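Local coordinates for protein inactive glucansucrase (Lactobacillus reuteri, PDB 5JBD) that belongs to glycoside hydrolase family 70 as an inactive member of the glucansucrases, built on a TIM-barrel fold and carrying a bound calcium ion, at residues 315-320 with 645-650; 676-681 with 738-743. All blocks are in the same frame, centred on the assembly; numbering follows the deposited sequence.

Interaction 1: residues 315-320 with 645-650; sequences DHLSYN and AALDSH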
ATOM      1  N   ASP A 315      15.870  18.613  -7.710  1.00 25.10           N
ATOM      2  CA  ASP A 315      16.724  17.429  -7.944  1.00 26.11           C
ATOM      3  C   ASP A 315      16.412  16.280  -6.974  1.00 26.48           C
ATOM      4  O   ASP A 315      16.728  15.118  -7.272  1.00 27.60           O
ATOM      5  CB  ASP A 315      18.208  17.783  -7.844  1.00 27.23           C
ATOM      6  CG  ASP A 315      18.748  18.511  -9.080  1.00 29.01           C
ATOM      7  OD1 ASP A 315      18.088  18.546 -10.131  1.00 29.37           O
ATOM      8  OD2 ASP A 315      19.858  19.074  -8.991  1.00 30.80           O
ATOM      9  N   HIS A 316      15.805  16.596  -5.824  1.00 25.50           N
ATOM     10  CA  HIS A 316      15.421  15.582  -4.833  1.00 24.24           C
ATOM     11  C   HIS A 316      13.906  15.558  -4.633  1.00 25.25           C
ATOM     12  O   HIS A 316      13.401  15.470  -3.513  1.00 25.12           O
ATOM     13  CB  HIS A 316      16.209  15.831  -3.535  1.00 24.19           C
ATOM     14  CG  HIS A 316      17.688  15.681  -3.718  1.00 25.12           C
ATOM     15  ND1 HIS A 316      18.305  14.445  -3.754  1.00 24.51           N
ATOM     16  CD2 HIS A 316      18.666  16.597  -3.932  1.00 25.92           C
ATOM     17  CE1 HIS A 316      19.600  14.609  -3.969  1.00 25.58           C
ATOM     18  NE2 HIS A 316      19.845  15.902  -4.078  1.00 26.58           N
ATOM     19  N   LEU A 317      13.182  15.598  -5.758  1.00 24.01           N
ATOM     20  CA  LEU A 317      11.725  15.654  -5.746  1.00 24.09           C
ATOM     21  C   LEU A 317      11.163  14.574  -4.862  1.00 23.82           C
ATOM     22  O   LEU A 317      11.511  13.408  -5.028  1.00 23.58           O
ATOM     23  CB  LEU A 317      11.172  15.479  -7.169  1.00 25.24           C
ATOM     24  CG  LEU A 317       9.699  15.849  -7.372  1.00 26.05           C
ATOM     25  CD1 LEU A 317       9.458  17.341  -7.135  1.00 26.12           C
ATOM     26  CD2 LEU A 317       9.237  15.429  -8.769  1.00 26.46           C
ATOM     27  N   SER A 318      10.316  14.964  -3.913  1.00 22.59           N
ATOM     28  CA  SER A 318       9.599  14.026  -3.068  1.00 21.84           C
ATOM     29  C   SER A 318       8.117  14.398  -3.012  1.00 21.00           C
ATOM     30  O   SER A 318       7.761  15.581  -3.063  1.00 20.05           O
ATOM     31  CB  SER A 318      10.233  13.970  -1.663  1.00 21.95           C
ATOM     32  OG  SER A 318      11.586  13.499  -1.736  1.00 23.23           O
ATOM     33  N   TYR A 319       7.260  13.388  -2.896  1.00 20.37           N
ATOM     34  CA  TYR A 319       5.816  13.570  -3.051  1.00 20.68           C
ATOM     35  C   TYR A 319       5.034  12.571  -2.213  1.00 20.55           C
ATOM     36  O   TYR A 319       5.379  11.363  -2.190  1.00 20.52           O
ATOM     37  CB  TYR A 319       5.400  13.506  -4.538  1.00 20.60           C
ATOM     38  CG  TYR A 319       6.142  12.516  -5.439  1.00 20.70           C
ATOM     39  CD1 TYR A 319       7.369  12.854  -6.022  1.00 21.05           C
ATOM     40  CD2 TYR A 319       5.575  11.286  -5.788  1.00 20.19           C
ATOM     41  CE1 TYR A 319       8.050  11.969  -6.861  1.00 20.58           C
ATOM     42  CE2 TYR A 319       6.246  10.400  -6.629  1.00 20.39           C
ATOM     43  CZ  TYR A 319       7.484  10.750  -7.171  1.00 20.46           C
ATOM     44  OH  TYR A 319       8.155   9.885  -8.026  1.00 20.09           O
ATOM     45  N   ASN A 320       4.001  13.069  -1.527  1.00 19.66           N
ATOM     46  CA  ASN A 320       3.266  12.302  -0.516  1.00 20.78           C
ATOM     47  C   ASN A 320       1.975  11.762  -1.059  1.00 21.12           C
ATOM     48  O   ASN A 320       1.184  12.520  -1.599  1.00 22.65           O
ATOM     49  CB  ASN A 320       2.939  13.178   0.706  1.00 20.50           C
ATOM     50  CG  ASN A 320       4.171  13.584   1.494  1.00 21.10           C
ATOM     51  OD1 ASN A 320       5.267  13.095   1.240  1.00 22.38           O
ATOM     52  ND2 ASN A 320       3.998  14.512   2.435  1.00 21.69           N
ATOM     53  N   ALA A 645       7.163  27.668 -12.942  1.00 20.79           N
ATOM     54  CA  ALA A 645       7.525  27.083 -14.233  1.00 21.21           C
ATOM     55  C   ALA A 645       8.606  25.987 -14.152  1.00 22.18           C
ATOM     56  O   ALA A 645       8.583  25.009 -14.937  1.00 21.49           O
ATOM     57  CB  ALA A 645       7.943  28.186 -15.206  1.00 21.77           C
ATOM     58  N   ALA A 646       9.541  26.112 -13.207  1.00 22.39           N
ATOM     59  CA  ALA A 646      10.582  25.088 -13.069  1.00 22.33           C
ATOM     60  C   ALA A 646      10.017  23.786 -12.512  1.00 22.35           C
ATOM     61  O   ALA A 646      10.286  22.712 -13.058  1.00 22.23           O
ATOM     62  CB  ALA A 646      11.745  25.586 -12.229  1.00 22.97           C
ATOM     63  N   LEU A 647       9.222  23.862 -11.451  1.00 22.20           N
ATOM     64  CA  LEU A 647       8.630  22.643 -10.889  1.00 21.77           C
ATOM     65  C   LEU A 647       7.658  22.010 -11.893  1.00 20.84           C
ATOM     66  O   LEU A 647       7.620  20.775 -12.029  1.00 18.86           O
ATOM     67  CB  LEU A 647       7.912  22.921  -9.573  1.00 21.52           C
ATOM     68  CG  LEU A 647       7.480  21.662  -8.809  1.00 22.92           C
ATOM     69  CD1 LEU A 647       8.698  20.898  -8.302  1.00 24.11           C
ATOM     70  CD2 LEU A 647       6.583  22.019  -7.642  1.00 21.97           C
ATOM     71  N   ASP A 648       6.899  22.855 -12.591  1.00 19.28           N
ATOM     72  CA  ASP A 648       5.962  22.402 -13.652  1.00 19.57           C
ATOM     73  C   ASP A 648       6.649  21.668 -14.791  1.00 19.54           C
ATOM     74  O   ASP A 648       6.007  20.874 -15.480  1.00 19.87           O
ATOM     75  CB  ASP A 648       5.183  23.586 -14.280  1.00 19.30           C
ATOM     76  CG  ASP A 648       4.098  24.157 -13.388  1.00 20.12           C
ATOM     77  OD1 ASP A 648       3.797  23.602 -12.318  1.00 20.78           O
ATOM     78  OD2 ASP A 648       3.490  25.179 -13.787  1.00 20.14           O
ATOM     79  N   SER A 649       7.933  21.952 -15.029  1.00 20.89           N
ATOM     80  CA  SER A 649       8.700  21.229 -16.058  1.00 21.96           C
ATOM     81  C   SER A 649       8.922  19.713 -15.769  1.00 21.79           C
ATOM     82  O   SER A 649       9.287  18.956 -16.671  1.00 22.24           O
ATOM     83  CB  SER A 649      10.043  21.942 -16.324  1.00 22.34           C
ATOM     84  OG  SER A 649       9.850  23.283 -16.747  1.00 23.07           O
ATOM     85  N   HIS A 650       8.683  19.278 -14.527  1.00 21.62           N
ATOM     86  CA  HIS A 650       8.802  17.865 -14.148  1.00 22.07           C
ATOM     87  C   HIS A 650       7.562  17.056 -14.522  1.00 22.19           C
ATOM     88  O   HIS A 650       6.442  17.600 -14.653  1.00 21.35           O
ATOM     89  CB  HIS A 650       9.078  17.737 -12.649  1.00 22.30           C
ATOM     90  CG  HIS A 650      10.389  18.331 -12.244  1.00 22.12           C
ATOM     91  ND1 HIS A 650      11.432  17.576 -11.752  1.00 22.31           N
ATOM     92  CD2 HIS A 650      10.850  19.603 -12.317  1.00 21.85           C
ATOM     93  CE1 HIS A 650      12.474  18.362 -11.537  1.00 21.53           C
ATOM     94  NE2 HIS A 650      12.149  19.593 -11.875  1.00 21.42           N
TER
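Leu317 reaches across to Leu647 and His650, and the contact between 315-320 and 645-650 rests on this one side chain. The apolar part is a meeting of methyls: Leu317 CD1 lies 3.8 Å from Leu647 CD1, the two leucine side chains crossing at a slant. In both, CG stands anti to the backbone N (chi1 -166° for Leu317), which sends each branched end out into the space shared by the two segments. The other methyl, Leu317 CD2, stops 4.3 Å from His650 ND1 and meets the imidazole obliquely. Phe641 adds a further apolar neighbour for Leu317.

No hydrogen bond joins the two segments; the polar contacts fix the pieces from within and from nearby. The His650 ring has Ala646 O in its plane at the edge, 3.2 Å from CD2, and its ND1 is hydrogen-bonded to Asp688, which together probably fix the turn of the imidazole about CB-CG while Leu317 leans on it. Asp688 also touches Leu317. The short helical turn is tied by His650 N to Leu647 O at 3.1 Å and by Ser649 OG, which donates to Ala645 O at 2.8 Å with a C=O...OG angle of 151°.

Leu317 comes just before strand 319-320 and His650 just before strand 652-654, strands four places apart in the eight-stranded parallel sheet. With Ser318 and Asn320 bonded to Leu339, that sheet closes on itself, and the contact spans the end of the barrel where the strands begin. This is leucine packing at the N-terminal end of the strands of a TIM barrel, beside a histidine-aspartate bond.

Interaction 2: residues 676-681 with 738-743; sequences KNASLF and HKAGLK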
ATOM      1  N   LYS A 676      17.287  -1.239 -20.082  1.00 33.54           N
ATOM      2  CA  LYS A 676      17.379  -1.322 -21.543  1.00 38.27           C
ATOM      3  C   LYS A 676      16.611  -0.177 -22.248  1.00 35.78           C
ATOM      4  O   LYS A 676      17.036   0.309 -23.299  1.00 35.87           O
ATOM      5  CB  LYS A 676      16.859  -2.685 -22.011  1.00 42.65           C
ATOM      6  CG  LYS A 676      17.118  -3.014 -23.470  1.00 49.50           C
ATOM      7  CD  LYS A 676      16.520  -4.375 -23.827  1.00 53.32           C
ATOM      8  CE  LYS A 676      16.260  -4.533 -25.320  1.00 57.06           C
ATOM      9  NZ  LYS A 676      17.414  -5.151 -26.029  1.00 59.43           N
ATOM     10  N   ASN A 677      15.507   0.262 -21.646  1.00 34.81           N
ATOM     11  CA  ASN A 677      14.631   1.301 -22.221  1.00 34.41           C
ATOM     12  C   ASN A 677      14.836   2.715 -21.655  1.00 33.01           C
ATOM     13  O   ASN A 677      14.011   3.597 -21.860  1.00 33.28           O
ATOM     14  CB  ASN A 677      13.170   0.868 -22.039  1.00 34.60           C
ATOM     15  CG  ASN A 677      12.786  -0.254 -22.976  1.00 36.20           C
ATOM     16  OD1 ASN A 677      12.496  -0.006 -24.137  1.00 39.51           O
ATOM     17  ND2 ASN A 677      12.786  -1.488 -22.482  1.00 35.68           N
ATOM     18  N   ALA A 678      15.952   2.952 -20.976  1.00 32.95           N
ATOM     19  CA  ALA A 678      16.163   4.222 -20.278  1.00 32.72           C
ATOM     20  C   ALA A 678      15.995   5.440 -21.189  1.00 33.29           C
ATOM     21  O   ALA A 678      15.406   6.452 -20.784  1.00 32.83           O
ATOM     22  CB  ALA A 678      17.540   4.239 -19.616  1.00 33.54           C
ATOM     23  N   SER A 679      16.500   5.338 -22.420  1.00 33.27           N
ATOM     24  CA  SER A 679      16.422   6.447 -23.386  1.00 34.72           C
ATOM     25  C   SER A 679      14.988   6.758 -23.815  1.00 33.27           C
ATOM     26  O   SER A 679      14.667   7.916 -24.065  1.00 32.96           O
ATOM     27  CB  SER A 679      17.263   6.160 -24.644  1.00 37.43           C
ATOM     28  OG  SER A 679      18.645   6.189 -24.353  1.00 40.72           O
ATOM     29  N   LEU A 680      14.145   5.726 -23.900  1.00 31.96           N
ATOM     30  CA  LEU A 680      12.717   5.911 -24.182  1.00 32.66           C
ATOM     31  C   LEU A 680      12.062   6.835 -23.155  1.00 29.29           C
ATOM     32  O   LEU A 680      11.358   7.775 -23.527  1.00 27.34           O
ATOM     33  CB  LEU A 680      11.969   4.564 -24.228  1.00 32.37           C
ATOM     34  CG  LEU A 680      10.445   4.634 -24.463  1.00 33.91           C
ATOM     35  CD1 LEU A 680      10.105   5.398 -25.748  1.00 35.05           C
ATOM     36  CD2 LEU A 680       9.850   3.239 -24.488  1.00 32.78           C
ATOM     37  N   PHE A 681      12.317   6.596 -21.866  1.00 28.00           N
ATOM     38  CA  PHE A 681      11.659   7.405 -20.816  1.00 26.96           C
ATOM     39  C   PHE A 681      12.061   8.883 -20.928  1.00 26.12           C
ATOM     40  O   PHE A 681      11.227   9.787 -20.766  1.00 25.63           O
ATOM     41  CB  PHE A 681      11.957   6.853 -19.415  1.00 27.22           C
ATOM     42  CG  PHE A 681      11.579   5.401 -19.237  1.00 27.40           C
ATOM     43  CD1 PHE A 681      10.261   4.994 -19.363  1.00 27.30           C
ATOM     44  CD2 PHE A 681      12.541   4.447 -18.949  1.00 27.39           C
ATOM     45  CE1 PHE A 681       9.906   3.661 -19.214  1.00 26.67           C
ATOM     46  CE2 PHE A 681      12.198   3.109 -18.785  1.00 28.15           C
ATOM     47  CZ  PHE A 681      10.872   2.715 -18.922  1.00 28.32           C
ATOM     48  N   HIS A 738      19.742   7.512 -14.451  1.00 27.52           N
ATOM     49  CA  HIS A 738      20.573   8.691 -14.217  1.00 27.45           C
ATOM     50  C   HIS A 738      21.356   9.086 -15.467  1.00 28.41           C
ATOM     51  O   HIS A 738      21.407  10.260 -15.808  1.00 27.83           O
ATOM     52  CB  HIS A 738      21.562   8.465 -13.066  1.00 28.30           C
ATOM     53  CG  HIS A 738      20.950   8.565 -11.706  1.00 26.83           C
ATOM     54  ND1 HIS A 738      21.537   7.999 -10.598  1.00 26.75           N
ATOM     55  CD2 HIS A 738      19.824   9.181 -11.265  1.00 26.61           C
ATOM     56  CE1 HIS A 738      20.791   8.242  -9.538  1.00 27.01           C
ATOM     57  NE2 HIS A 738      19.741   8.949  -9.916  1.00 26.98           N
ATOM     58  N   LYS A 739      21.930   8.098 -16.155  1.00 30.57           N
ATOM     59  CA  LYS A 739      22.685   8.333 -17.404  1.00 32.90           C
ATOM     60  C   LYS A 739      21.805   9.009 -18.485  1.00 31.70           C
ATOM     61  O   LYS A 739      22.249   9.924 -19.206  1.00 29.99           O
ATOM     62  CB  LYS A 739      23.263   6.998 -17.907  1.00 36.05           C
ATOM     63  CG  LYS A 739      24.374   7.085 -18.954  1.00 42.31           C
ATOM     64  CD  LYS A 739      25.032   5.708 -19.142  1.00 47.80           C
ATOM     65  CE  LYS A 739      26.387   5.738 -19.850  1.00 53.79           C
ATOM     66  NZ  LYS A 739      26.508   6.808 -20.887  1.00 55.08           N
ATOM     67  N   ALA A 740      20.542   8.596 -18.544  1.00 30.15           N
ATOM     68  CA  ALA A 740      19.557   9.192 -19.453  1.00 30.32           C
ATOM     69  C   ALA A 740      19.031  10.575 -19.023  1.00 28.87           C
ATOM     70  O   ALA A 740      18.276  11.194 -19.765  1.00 29.91           O
ATOM     71  CB  ALA A 740      18.400   8.227 -19.640  1.00 31.27           C
ATOM     72  N   GLY A 741      19.405  11.043 -17.824  1.00 28.07           N
ATOM     73  CA  GLY A 741      19.082  12.389 -17.348  1.00 26.47           C
ATOM     74  C   GLY A 741      17.893  12.470 -16.395  1.00 25.89           C
ATOM     75  O   GLY A 741      17.456  13.558 -16.080  1.00 26.84           O
ATOM     76  N   LEU A 742      17.372  11.328 -15.943  1.00 25.08           N
ATOM     77  CA  LEU A 742      16.237  11.289 -15.005  1.00 24.37           C
ATOM     78  C   LEU A 742      16.716  11.281 -13.567  1.00 24.62           C
ATOM     79  O   LEU A 742      17.869  10.915 -13.282  1.00 24.42           O
ATOM     80  CB  LEU A 742      15.387  10.018 -15.216  1.00 25.75           C
ATOM     81  CG  LEU A 742      14.400  10.057 -16.387  1.00 26.33           C
ATOM     82  CD1 LEU A 742      15.124  10.046 -17.717  1.00 27.05           C
ATOM     83  CD2 LEU A 742      13.391   8.917 -16.312  1.00 26.49           C
ATOM     84  N   LYS A 743      15.816  11.649 -12.663  1.00 23.69           N
ATOM     85  CA  LYS A 743      15.974  11.378 -11.238  1.00 25.30           C
ATOM     86  C   LYS A 743      15.001  10.281 -10.880  1.00 24.81           C
ATOM     87  O   LYS A 743      14.004  10.081 -11.583  1.00 24.37           O
ATOM     88  CB  LYS A 743      15.703  12.629 -10.397  1.00 27.34           C
ATOM     89  CG  LYS A 743      16.660  13.793 -10.689  1.00 28.58           C
ATOM     90  CD  LYS A 743      18.084  13.490 -10.266  1.00 30.30           C
ATOM     91  CE  LYS A 743      18.957  14.739 -10.386  1.00 33.57           C
ATOM     92  NZ  LYS A 743      19.577  14.817 -11.718  1.00 35.35           N
TER
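Phe681 meets Leu742 through its CB rather than its ring: Leu742 CD2 lies 4.0 Å from Phe681 CB, while the phenyl group leads away from 738-743. With CG anti to the carbonyl carbon (chi1 -56°), the ring swings inward to an edge-to-face stack with Phe689 of strand 688-691. In the other flat group, the His738 imidazole, NE2 bonds the Asp278 carboxylate and ND1 the backbone O of Asp274. Leu742 O is the partner within the segment, in the ring plane at the edge, 3.3 Å from CD2, so the ring is gripped at several points of its rim and cannot easily turn.

The two backbones come closest at Ser679 and Ala740, with 5.7 Å between their CA atoms, a spacing that small side chains make possible. Ala740 CB faces the first turn of helix 678-683, 3.7 Å from Ala678 O and 4.1 Å from Ala678 CB. Leu742 follows on the inner side, where its side chain also packs on Ile686 and Phe689. No hydrogen bond crosses between the segments.

The chain turns sharply between Ala740 and Leu742. Gly741 has a positive phi of 100° and forms a Schellman motif with two bonds back into the last turn, one of them Gly741 N to His738 O at 2.9 Å. After this turn Leu742 points back toward Phe681 before Lys743 enters the parallel sheet, pairing its backbone with Thr687 and Phe689.

Helix 678-683 leads into strand 688-691 and helix 727-739 into the adjacent strand 743-748. The contact therefore sets the N-terminal turn of helix 678-683 against the turn that leaves helix 727-739, with Leu742 against Phe681 CB on the side of the sheet. It is the packing of neighbouring outer-layer elements of a TIM barrel.

Interactions 1 and 2 have centres about 17 Å apart and touch directly, Asp315 O lying 3.7 Å from Lys743 CG. Both are largely buried and apolar, and neither has a hydrogen bond across its segments, but they serve different parts of one barrel. Interaction 1 crosses the end of the barrel where the strands begin, between the residues leading into strands 319-320 and 652-654; interaction 2 lies in the outer layer, its inner side resting on strand 688-691, and reaches the surface at Ser679. That strand is common ground: Asp688 receives His650 of interaction 1 and touches Lys743, while Phe689 packs on Phe681 and Leu742. Asp278 likewise bonds both His316 and His738.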